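Local coordinates for protein glutaryl-CoA dehydrogenase (Mycobacterium smegmatis, PDB 3SF6) that belongs to the acyl-CoA dehydrogenase family of flavoproteins and assembles as a tetramer whose subunits bind dihydroflavine-adenine dinucleotide, at residues Tyr94-Leu99 with Lys313-Ala318; Asp39-Val44 with Leu99-Gly104. All coordinates share one frame; numbering follows the deposited sequence.

Contact 1 (Tyr94-Leu99 with Lys313-Ala318); sequences YGLACL and KGFLLA
F315 reaches out from helix 298-327 and lays one edge of its ring against two leucines, L96 and L99, of helix 91-104. All the contact across the two segments is apolar, and it is made by these three side chains. The CD2 methyl of L96 lies 3.9 Å from CE1 of F315, in the plane of the ring, so it meets the rim and not a face. L99 approaches the same edge with its CD1 methyl, 4.0 Å from CD1 of F315, its side chain running at about a right angle to that of the phenylalanine. The two methyls thus share the edge from CD1 to CZ, with CE1 within reach of both.

The backbones stay well apart: even the closest pair of CA atoms, those of L99 and F315, is 9.8 Å apart. Phenylalanine suits this place because its long, flat side chain can span such a gap; with CG anti to the backbone N (chi1 -177°), the end of the ring is brought up to the two leucines. Leucine suits the other side because its branched end offers methyls to the ring, and L96 and L99, three residues apart, lie on neighbouring turns of one helix. The 97 Å² buried between the segments is modest, as three side-chain ends bridge a wide backbone gap. I26 also packs on F315, L30 on L96, and R274 of helix 252-286 on L99.

On helix 298-327, L316 and L317 pack on H320 and L316, respectively, of a second subunit, so this helix also serves the assembly. The contact is buried helix-to-helix packing between the N-terminal and C-terminal all-helical domains, which characterise the acyl-CoA dehydrogenase fold.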
ATOM      1  N   TYR A  94       2.998 -32.591  -3.948  1.00  6.65           N
ATOM      2  CA  TYR A  94       4.254 -31.959  -4.310  1.00  7.53           C
ATOM      3  C   TYR A  94       4.322 -30.528  -3.808  1.00  6.70           C
ATOM      4  O   TYR A  94       5.306 -30.103  -3.236  1.00  6.72           O
ATOM      5  CB  TYR A  94       4.428 -31.987  -5.843  1.00  7.85           C
ATOM      6  CG  TYR A  94       5.573 -31.139  -6.362  1.00  8.81           C
ATOM      7  CD1 TYR A  94       6.865 -31.383  -5.981  1.00 11.57           C
ATOM      8  CD2 TYR A  94       5.335 -30.044  -7.203  1.00  9.42           C
ATOM      9  CE1 TYR A  94       7.924 -30.565  -6.447  1.00  9.94           C
ATOM     10  CE2 TYR A  94       6.390 -29.244  -7.696  1.00  9.34           C
ATOM     11  CZ  TYR A  94       7.665 -29.506  -7.295  1.00  9.70           C
ATOM     12  OH  TYR A  94       8.718 -28.744  -7.784  1.00 12.83           O
ATOM     13  N   GLY A  95       3.237 -29.793  -3.992  1.00  7.03           N
ATOM     14  CA  GLY A  95       3.149 -28.433  -3.486  1.00  6.57           C
ATOM     15  C   GLY A  95       3.361 -28.380  -2.000  1.00  6.06           C
ATOM     16  O   GLY A  95       4.121 -27.574  -1.514  1.00  6.49           O
ATOM     17  N   LEU A  96       2.687 -29.252  -1.268  1.00  5.63           N
ATOM     18  CA  LEU A  96       2.831 -29.272   0.186  1.00  5.76           C
ATOM     19  C   LEU A  96       4.264 -29.590   0.588  1.00  5.83           C
ATOM     20  O   LEU A  96       4.792 -29.039   1.567  1.00  6.08           O
ATOM     21  CB  LEU A  96       1.847 -30.247   0.852  1.00  6.06           C
ATOM     22  CG  LEU A  96       0.368 -29.913   0.690  1.00  6.85           C
ATOM     23  CD1 LEU A  96      -0.502 -31.170   1.117  1.00  8.11           C
ATOM     24  CD2 LEU A  96      -0.086 -28.691   1.435  1.00  6.57           C
ATOM     25  N   ALA A  97       4.902 -30.504  -0.145  1.00  5.24           N
ATOM     26  CA  ALA A  97       6.320 -30.806   0.082  1.00  6.33           C
ATOM     27  C   ALA A  97       7.195 -29.578  -0.092  1.00  6.38           C
ATOM     28  O   ALA A  97       8.084 -29.332   0.745  1.00  6.03           O
ATOM     29  CB  ALA A  97       6.781 -31.941  -0.828  1.00  6.89           C
ATOM     30  N   CYS A  98       6.980 -28.838  -1.191  1.00  6.25           N
ATOM     31  CA  CYS A  98       7.749 -27.618  -1.416  1.00  6.46           C
ATOM     32  C   CYS A  98       7.536 -26.598  -0.311  1.00  6.18           C
ATOM     33  O   CYS A  98       8.471 -25.918   0.121  1.00  6.38           O
ATOM     34  CB  CYS A  98       7.393 -26.997  -2.750  1.00  5.60           C
ATOM     35  SG  CYS A  98       7.960 -27.931  -4.205  1.00  9.38           S
ATOM     36  N   LEU A  99       6.297 -26.469   0.139  1.00  5.23           N
ATOM     37  CA  LEU A  99       5.993 -25.530   1.233  1.00  5.15           C
ATOM     38  C   LEU A  99       6.830 -25.895   2.461  1.00  5.09           C
ATOM     39  O   LEU A  99       7.452 -25.029   3.093  1.00  5.16           O
ATOM     40  CB  LEU A  99       4.476 -25.562   1.513  1.00  4.99           C
ATOM     41  CG  LEU A  99       3.838 -24.536   2.445  1.00  5.15           C
ATOM     42  CD1 LEU A  99       2.313 -24.399   2.171  1.00  6.80           C
ATOM     43  CD2 LEU A  99       4.143 -24.830   3.928  1.00  5.91           C
ATOM     44  N   LYS A 313      -5.144 -16.597   2.137  1.00  4.50           N
ATOM     45  CA  LYS A 313      -5.554 -16.384   0.748  1.00  4.95           C
ATOM     46  C   LYS A 313      -4.551 -17.023  -0.192  1.00  4.68           C
ATOM     47  O   LYS A 313      -4.929 -17.607  -1.221  1.00  4.73           O
ATOM     48  CB  LYS A 313      -5.648 -14.875   0.465  1.00  4.80           C
ATOM     49  CG  LYS A 313      -6.780 -14.158   1.213  1.00  6.14           C
ATOM     50  CD  LYS A 313      -6.551 -12.629   1.396  1.00 12.41           C
ATOM     51  CE  LYS A 313      -6.425 -11.929   0.200  1.00 14.08           C
ATOM     52  NZ  LYS A 313      -6.149 -10.417   0.337  1.00  5.51           N
ATOM     53  N   GLY A 314      -3.260 -16.879   0.116  1.00  4.58           N
ATOM     54  CA  GLY A 314      -2.216 -17.466  -0.715  1.00  4.95           C
ATOM     55  C   GLY A 314      -2.246 -18.975  -0.738  1.00  4.61           C
ATOM     56  O   GLY A 314      -2.095 -19.605  -1.795  1.00  4.43           O
ATOM     57  N   PHE A 315      -2.495 -19.582   0.427  1.00  4.71           N
ATOM     58  CA  PHE A 315      -2.650 -21.025   0.516  1.00  4.82           C
ATOM     59  C   PHE A 315      -3.883 -21.505  -0.266  1.00  5.08           C
ATOM     60  O   PHE A 315      -3.808 -22.484  -1.002  1.00  4.81           O
ATOM     61  CB  PHE A 315      -2.706 -21.510   1.973  1.00  5.48           C
ATOM     62  CG  PHE A 315      -2.793 -22.995   2.057  1.00  7.40           C
ATOM     63  CD1 PHE A 315      -1.644 -23.734   1.936  1.00  9.19           C
ATOM     64  CD2 PHE A 315      -3.996 -23.642   2.091  1.00  9.43           C
ATOM     65  CE1 PHE A 315      -1.693 -25.117   1.917  1.00 10.89           C
ATOM     66  CE2 PHE A 315      -4.044 -25.032   2.030  1.00 10.20           C
ATOM     67  CZ  PHE A 315      -2.897 -25.742   1.941  1.00 10.03           C
ATOM     68  N   LEU A 316      -5.031 -20.835  -0.101  1.00  4.45           N
ATOM     69  CA  LEU A 316      -6.241 -21.246  -0.829  1.00  4.72           C
ATOM     70  C   LEU A 316      -6.002 -21.116  -2.352  1.00  5.25           C
ATOM     71  O   LEU A 316      -6.483 -21.972  -3.134  1.00  5.83           O
ATOM     72  CB  LEU A 316      -7.463 -20.450  -0.376  1.00  5.47           C
ATOM     73  CG  LEU A 316      -7.861 -20.715   1.090  1.00  5.14           C
ATOM     74  CD1 LEU A 316      -8.996 -19.751   1.467  1.00  6.26           C
ATOM     75  CD2 LEU A 316      -8.324 -22.144   1.293  1.00  5.60           C
ATOM     76  N   LEU A 317      -5.285 -20.075  -2.769  1.00  5.50           N
ATOM     77  CA  LEU A 317      -4.933 -19.926  -4.204  1.00  4.95           C
ATOM     78  C   LEU A 317      -4.046 -21.051  -4.663  1.00  4.60           C
ATOM     79  O   LEU A 317      -4.283 -21.652  -5.719  1.00  4.84           O
ATOM     80  CB  LEU A 317      -4.234 -18.598  -4.425  1.00  4.98           C
ATOM     81  CG  LEU A 317      -3.808 -18.263  -5.839  1.00  5.63           C
ATOM     82  CD1 LEU A 317      -4.979 -18.242  -6.845  1.00  8.64           C
ATOM     83  CD2 LEU A 317      -3.120 -16.869  -5.869  1.00  6.93           C
ATOM     84  N   ALA A 318      -3.004 -21.336  -3.899  1.00  4.48           N
ATOM     85  CA  ALA A 318      -2.102 -22.455  -4.236  1.00  4.84           C
ATOM     86  C   ALA A 318      -2.852 -23.799  -4.345  1.00  5.16           C
ATOM     87  O   ALA A 318      -2.690 -24.543  -5.308  1.00  5.20           O
ATOM     88  CB  ALA A 318      -0.976 -22.574  -3.153  1.00  4.86           C
TER

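Contact 2 (Asp39-Val44 with Leu99-Gly104); sequences DTVRSV and LELEAG
R42 starts out fully extended (chi1 -176°) and then bends at chi3 (-65°), which brings its guanidinium beside the carboxylate of E100, whose own chain folds back at chi2 (-58°). The two belong to nearly parallel helices, 32-49 and 91-104, of the N-terminal helical domain of the acyl-CoA dehydrogenase fold; the axes of segments 39-44 and 99-104 approach to 8.7 Å, at 19° to each other.

Beside this polar pair lies an apolar one. CG1 of V41 sits 3.7 Å from CB of E100 and 4.0 Å from CG of L101, so that a short, beta-branched valine touches both residues without holding the helices further apart. Glutamate suits its position because its aliphatic stem packs on V41 while its acid end turns to the charges nearby. R42 is partly exposed and E100 buried; R274 of helix 252-286 forms a second salt bridge to OE2, and the two arginines together would be expected to stabilise the carboxylate as an anion.

R42 grips the acid side-on through a bidentate salt bridge: NH2 donates to OE2 of E100 at 3.0 Å, and NE donates to OE1 of E100 at 3.1 Å, an almost straight bond that arrives from above the carboxylate plane.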
ATOM      1  N   ASP A  39       3.613 -34.177   6.331  1.00  7.39           N
ATOM      2  CA  ASP A  39       4.163 -34.464   7.640  1.00  7.56           C
ATOM      3  C   ASP A  39       5.539 -35.104   7.532  1.00  8.08           C
ATOM      4  O   ASP A  39       6.472 -34.824   8.344  1.00  8.88           O
ATOM      5  CB  ASP A  39       3.205 -35.400   8.400  1.00  7.55           C
ATOM      6  CG  ASP A  39       1.914 -34.722   8.839  1.00  8.22           C
ATOM      7  OD1 ASP A  39       1.821 -33.478   8.767  1.00 10.20           O
ATOM      8  OD2 ASP A  39       0.976 -35.471   9.215  1.00  8.96           O
ATOM      9  N   THR A  40       5.675 -35.994   6.554  1.00  7.05           N
ATOM     10  CA  THR A  40       6.960 -36.681   6.311  1.00  8.76           C
ATOM     11  C   THR A  40       8.061 -35.680   5.931  1.00  8.36           C
ATOM     12  O   THR A  40       9.182 -35.722   6.456  1.00  9.38           O
ATOM     13  CB  THR A  40       6.814 -37.753   5.200  1.00  9.17           C
ATOM     14  OG1 THR A  40       5.908 -38.769   5.649  1.00 11.52           O
ATOM     15  CG2 THR A  40       8.159 -38.409   4.917  1.00 12.84           C
ATOM     16  N   VAL A  41       7.739 -34.759   5.039  1.00  7.92           N
ATOM     17  CA  VAL A  41       8.697 -33.763   4.628  1.00  7.65           C
ATOM     18  C   VAL A  41       8.977 -32.788   5.766  1.00  8.53           C
ATOM     19  O   VAL A  41      10.139 -32.425   6.022  1.00  8.77           O
ATOM     20  CB  VAL A  41       8.238 -33.019   3.365  1.00  7.96           C
ATOM     21  CG1 VAL A  41       9.253 -31.950   2.918  1.00  8.17           C
ATOM     22  CG2 VAL A  41       8.014 -33.996   2.187  1.00  9.74           C
ATOM     23  N   ARG A  42       7.948 -32.409   6.522  1.00  8.48           N
ATOM     24  CA  ARG A  42       8.178 -31.532   7.682  1.00  9.01           C
ATOM     25  C   ARG A  42       9.190 -32.165   8.639  1.00  9.78           C
ATOM     26  O   ARG A  42      10.077 -31.482   9.171  1.00 10.06           O
ATOM     27  CB  ARG A  42       6.859 -31.255   8.401  1.00  9.41           C
ATOM     28  CG  ARG A  42       6.979 -30.279   9.564  1.00 11.53           C
ATOM     29  CD  ARG A  42       5.627 -30.011  10.186  1.00 13.73           C
ATOM     30  NE  ARG A  42       4.738 -29.325   9.263  1.00 16.72           N
ATOM     31  CZ  ARG A  42       3.447 -29.128   9.470  1.00 15.47           C
ATOM     32  NH1 ARG A  42       2.865 -29.538  10.602  1.00 19.43           N
ATOM     33  NH2 ARG A  42       2.727 -28.510   8.579  1.00 14.06           N
ATOM     34  N   SER A  43       9.055 -33.464   8.887  1.00  8.70           N
ATOM     35  CA  SER A  43       9.968 -34.150   9.805  1.00  9.95           C
ATOM     36  C   SER A  43      11.391 -34.156   9.277  1.00 10.28           C
ATOM     37  O   SER A  43      12.338 -33.893  10.026  1.00 11.77           O
ATOM     38  CB  SER A  43       9.480 -35.575  10.086  1.00 10.51           C
ATOM     39  OG  SER A  43      10.341 -36.178  11.032  1.00 15.35           O
ATOM     40  N   VAL A  44      11.546 -34.371   7.973  1.00 10.11           N
ATOM     41  CA  VAL A  44      12.873 -34.300   7.330  1.00 10.09           C
ATOM     42  C   VAL A  44      13.481 -32.902   7.520  1.00 10.52           C
ATOM     43  O   VAL A  44      14.674 -32.763   7.870  1.00 10.15           O
ATOM     44  CB  VAL A  44      12.834 -34.680   5.826  1.00 11.13           C
ATOM     45  CG1 VAL A  44      14.210 -34.449   5.168  1.00 12.43           C
ATOM     46  CG2 VAL A  44      12.392 -36.151   5.605  1.00 13.08           C
ATOM     47  N   LEU A  99       6.297 -26.469   0.139  1.00  5.23           N
ATOM     48  CA  LEU A  99       5.993 -25.530   1.233  1.00  5.15           C
ATOM     49  C   LEU A  99       6.830 -25.895   2.461  1.00  5.09           C
ATOM     50  O   LEU A  99       7.452 -25.029   3.093  1.00  5.16           O
ATOM     51  CB  LEU A  99       4.476 -25.562   1.513  1.00  4.99           C
ATOM     52  CG  LEU A  99       3.838 -24.536   2.445  1.00  5.15           C
ATOM     53  CD1 LEU A  99       2.313 -24.399   2.171  1.00  6.80           C
ATOM     54  CD2 LEU A  99       4.143 -24.830   3.928  1.00  5.91           C
ATOM     55  N   GLU A 100       6.822 -27.182   2.837  1.00  5.16           N
ATOM     56  CA  GLU A 100       7.623 -27.615   3.993  1.00  5.83           C
ATOM     57  C   GLU A 100       9.120 -27.394   3.809  1.00  5.30           C
ATOM     58  O   GLU A 100       9.801 -26.969   4.738  1.00  5.61           O
ATOM     59  CB  GLU A 100       7.329 -29.077   4.329  1.00  6.52           C
ATOM     60  CG  GLU A 100       5.868 -29.321   4.752  1.00  6.33           C
ATOM     61  CD  GLU A 100       5.418 -28.500   5.960  1.00  8.67           C
ATOM     62  OE1 GLU A 100       6.234 -28.180   6.855  1.00  6.89           O
ATOM     63  OE2 GLU A 100       4.205 -28.195   6.016  1.00  7.19           O
ATOM     64  N   LEU A 101       9.642 -27.668   2.619  1.00  5.24           N
ATOM     65  CA  LEU A 101      11.084 -27.475   2.334  1.00  5.56           C
ATOM     66  C   LEU A 101      11.477 -26.021   2.491  1.00  5.66           C
ATOM     67  O   LEU A 101      12.494 -25.716   3.122  1.00  5.47           O
ATOM     68  CB  LEU A 101      11.435 -27.965   0.926  1.00  5.32           C
ATOM     69  CG  LEU A 101      11.457 -29.458   0.737  1.00  5.48           C
ATOM     70  CD1 LEU A 101      11.507 -29.835  -0.752  1.00  8.71           C
ATOM     71  CD2 LEU A 101      12.613 -30.058   1.502  1.00  9.13           C
ATOM     72  N   GLU A 102      10.650 -25.118   1.967  1.00  5.29           N
ATOM     73  CA  GLU A 102      10.960 -23.698   2.006  1.00  6.09           C
ATOM     74  C   GLU A 102      10.768 -23.083   3.393  1.00  5.67           C
ATOM     75  O   GLU A 102      11.452 -22.124   3.763  1.00  6.16           O
ATOM     76  CB  GLU A 102      10.144 -22.979   0.920  1.00  5.61           C
ATOM     77  CG  GLU A 102      10.539 -21.547   0.673  1.00  6.57           C
ATOM     78  CD  GLU A 102      10.479 -21.121  -0.801  1.00  7.41           C
ATOM     79  OE1 GLU A 102       9.888 -21.843  -1.642  1.00  7.72           O
ATOM     80  OE2 GLU A 102      11.027 -20.040  -1.083  1.00  9.88           O
ATOM     81  N   ALA A 103       9.822 -23.623   4.174  1.00  5.41           N
ATOM     82  CA  ALA A 103       9.718 -23.251   5.570  1.00  5.56           C
ATOM     83  C   ALA A 103      11.049 -23.513   6.286  1.00  5.78           C
ATOM     84  O   ALA A 103      11.431 -22.791   7.209  1.00  6.64           O
ATOM     85  CB  ALA A 103       8.533 -23.980   6.271  1.00  5.47           C
ATOM     86  N   GLY A 104      11.755 -24.561   5.855  1.00  5.99           N
ATOM     87  CA  GLY A 104      13.145 -24.766   6.223  1.00  6.04           C
ATOM     88  C   GLY A 104      14.000 -23.633   5.661  1.00  5.87           C
ATOM     89  O   GLY A 104      14.509 -22.801   6.429  1.00  6.94           O
TER

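Helix 91-104 carries one segment of each contact; L99 lies in both segments, though its side chain takes part in contact 1 alone. The contact centres lie about 12 Å apart, yet the two touch where O of A97 meets CG1 of V41. Along the chain, residues 39-44 come first, then 94-104, and 313-318 far later, so the middle helix is packed both on an earlier helix of its own N-terminal domain and on a helix of the C-terminal domain. R274 of helix 252-286 adjoins both contacts. Contact 2 holds two helices of the N-terminal domain together, and contact 1 ties one of them to the C-terminal domain.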